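Local atomic coordinates of aldehyde dehydrogenase 12 (Zea mays, PDB entry 6D97), a protein that probably catalyses the NAD-dependent oxidation of L-glutamate gamma-semialdehyde to glutamate, the last step of proline catabolism in plants. Residues V74-G79 with I251-V257. Sequence-based numbering, arbitrary orientation.
With NAD (nicotinamide-adenine-dinucleotide), chain E.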
# COMPACT_ATOMS: atom_id res chain seq x y z
N VAL A 74 -41.92 -19.73 -3.41
CA VAL A 74 -40.64 -19.67 -2.72
C VAL A 74 -40.71 -20.56 -1.49
O VAL A 74 -41.67 -20.48 -0.71
CB VAL A 74 -40.29 -18.22 -2.34
CG1 VAL A 74 -38.98 -18.16 -1.58
CG2 VAL A 74 -40.23 -17.34 -3.59
N ALA A 75 -39.69 -21.40 -1.30
CA ALA A 75 -39.65 -22.35 -0.19
C ALA A 75 -39.17 -21.64 1.07
O ALA A 75 -38.05 -21.82 1.55
CB ALA A 75 -38.76 -23.53 -0.54
N GLU A 76 -40.06 -20.82 1.63
CA GLU A 76 -39.70 -20.01 2.79
C GLU A 76 -39.61 -20.88 4.04
O GLU A 76 -40.57 -21.58 4.39
CB GLU A 76 -40.69 -18.87 2.97
CG GLU A 76 -40.38 -17.68 2.06
CD GLU A 76 -41.17 -16.44 2.40
OE1 GLU A 76 -42.20 -16.57 3.09
OE2 GLU A 76 -40.76 -15.34 1.99
N VAL A 77 -38.46 -20.84 4.69
CA VAL A 77 -38.21 -21.61 5.90
C VAL A 77 -38.89 -20.93 7.08
O VAL A 77 -38.87 -19.70 7.20
CB VAL A 77 -36.70 -21.76 6.14
CG1 VAL A 77 -36.41 -22.43 7.47
CG2 VAL A 77 -36.06 -22.54 4.99
N GLN A 78 -39.48 -21.73 7.96
CA GLN A 78 -40.14 -21.21 9.15
C GLN A 78 -39.19 -21.25 10.34
O GLN A 78 -38.10 -21.83 10.28
CB GLN A 78 -41.43 -22.00 9.43
CG GLN A 78 -42.55 -21.68 8.45
CD GLN A 78 -43.46 -22.88 8.20
OE1 GLN A 78 -44.23 -23.28 9.07
NE2 GLN A 78 -43.36 -23.45 7.00
N GLY A 79 -39.60 -20.61 11.43
CA GLY A 79 -38.70 -20.40 12.55
C GLY A 79 -38.24 -21.69 13.21
O GLY A 79 -37.19 -21.71 13.86
N ILE A 251 -30.84 -19.38 2.00
CA ILE A 251 -32.08 -19.48 2.77
C ILE A 251 -33.08 -18.46 2.25
O ILE A 251 -32.71 -17.31 1.96
CB ILE A 251 -31.84 -19.30 4.28
CG1 ILE A 251 -33.15 -19.47 5.05
CG2 ILE A 251 -31.21 -17.95 4.59
CD1 ILE A 251 -32.98 -19.64 6.55
N ASN A 252 -34.33 -18.88 2.10
CA ASN A 252 -35.44 -18.00 1.79
C ASN A 252 -36.37 -17.97 2.99
O ASN A 252 -36.74 -19.03 3.52
CB ASN A 252 -36.20 -18.46 0.54
CG ASN A 252 -35.32 -18.53 -0.70
OD1 ASN A 252 -35.22 -17.57 -1.46
ND2 ASN A 252 -34.71 -19.68 -0.92
N SER A 253 -36.74 -16.78 3.44
CA SER A 253 -37.60 -16.63 4.60
C SER A 253 -38.06 -15.18 4.69
O SER A 253 -37.54 -14.31 3.99
CB SER A 253 -36.89 -17.04 5.90
OG SER A 253 -35.87 -16.12 6.23
N ASP A 254 -39.03 -14.94 5.56
CA ASP A 254 -39.35 -13.58 5.92
C ASP A 254 -38.27 -13.04 6.87
O ASP A 254 -37.40 -13.78 7.34
CB ASP A 254 -40.74 -13.47 6.55
CG ASP A 254 -40.91 -14.35 7.79
OD1 ASP A 254 -39.99 -14.44 8.63
OD2 ASP A 254 -42.00 -14.94 7.93
N GLY A 255 -38.34 -11.74 7.14
CA GLY A 255 -37.33 -11.12 7.97
C GLY A 255 -37.29 -11.67 9.38
O GLY A 255 -36.22 -11.79 9.98
N ALA A 256 -38.45 -12.05 9.91
CA ALA A 256 -38.51 -12.48 11.31
C ALA A 256 -37.78 -13.80 11.51
O ALA A 256 -37.11 -13.99 12.53
CB ALA A 256 -39.97 -12.60 11.76
N VAL A 257 -37.92 -14.73 10.57
CA VAL A 257 -37.22 -16.00 10.70
C VAL A 257 -35.72 -15.80 10.55
O VAL A 257 -34.92 -16.38 11.30
CB VAL A 257 -37.75 -17.02 9.68
CG1 VAL A 257 -36.83 -18.22 9.62
CG2 VAL A 257 -39.16 -17.45 10.05
PA NAD E . -35.57 -4.31 4.08
O1A NAD E . -34.82 -3.81 5.36
O2A NAD E . -37.02 -4.31 4.04
O5B NAD E . -35.42 -5.71 3.64
C5B NAD E . -34.18 -6.16 3.14
C4B NAD E . -33.84 -7.59 3.51
O4B NAD E . -33.70 -7.78 4.91
C3B NAD E . -34.83 -8.59 3.00
O3B NAD E . -34.19 -9.73 2.57
C2B NAD E . -35.64 -8.87 4.19
O2B NAD E . -36.22 -10.11 4.12
C1B NAD E . -34.62 -8.77 5.26
N9A NAD E . -35.14 -8.48 6.59
C8A NAD E . -36.17 -7.64 6.94
N7A NAD E . -36.30 -7.64 8.27
C5A NAD E . -35.34 -8.47 8.83
C6A NAD E . -35.00 -8.85 10.12
N6A NAD E . -35.74 -8.33 11.23
N1A NAD E . -33.99 -9.70 10.33
C2A NAD E . -33.27 -10.22 9.30
N3A NAD E . -33.57 -9.87 8.02
C4A NAD E . -34.58 -9.02 7.77
O3 NAD E . -35.34 -3.63 2.80
PN NAD E . -36.41 -2.83 1.94
O1N NAD E . -35.53 -2.13 0.85
O2N NAD E . -37.36 -3.76 1.24
O5D NAD E . -37.16 -1.77 2.70
O HOH W 1 -40.20 -17.58 6.70
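Val257 lays both methyls against the backbone of 77-79: CG1 meets Val77 O at 3.5 Å, and CG2 reaches Gly79 N, also at 3.5 Å. With CG1 anti to its own N (chi1 168°), both branches turn to that backbone and pack side by side over Val77 O. Further back, Val77 N gives a nearly straight hydrogen bond of 2.8 Å to Asn252 O, lying in the carbonyl plane. The same oxygen takes a CA-H contact from Glu76 CA, so two donors from adjoining residues share one acceptor. A water carries the link onward, donating to Val77 O at 2.6 Å and accepting from Asp254 N. Val74 CG1 sits 3.5 Å from Asn252 CB, the two side chains crossing at about a right angle, while the Asn252 amide is taken up by Ser228 and, weakly, by Gln46. Glu76 stretches its extended chain alongside Ser253, and its OE2 goes on to Ser225. Asp254 is the N-cap of helix 255-265; its OD1 accepts from Val257 N at 2.9 Å. Gly255, the first residue of that helix, faces the NAD adenine, its O lying 3.1 Å from N1A. The contact joins the loop between strand 70-74 and helix 83-90 to the turn leading from strand 249-251, an edge of the five-stranded parallel Rossmann-type sheet, into helix 255-265 beside the cofactor.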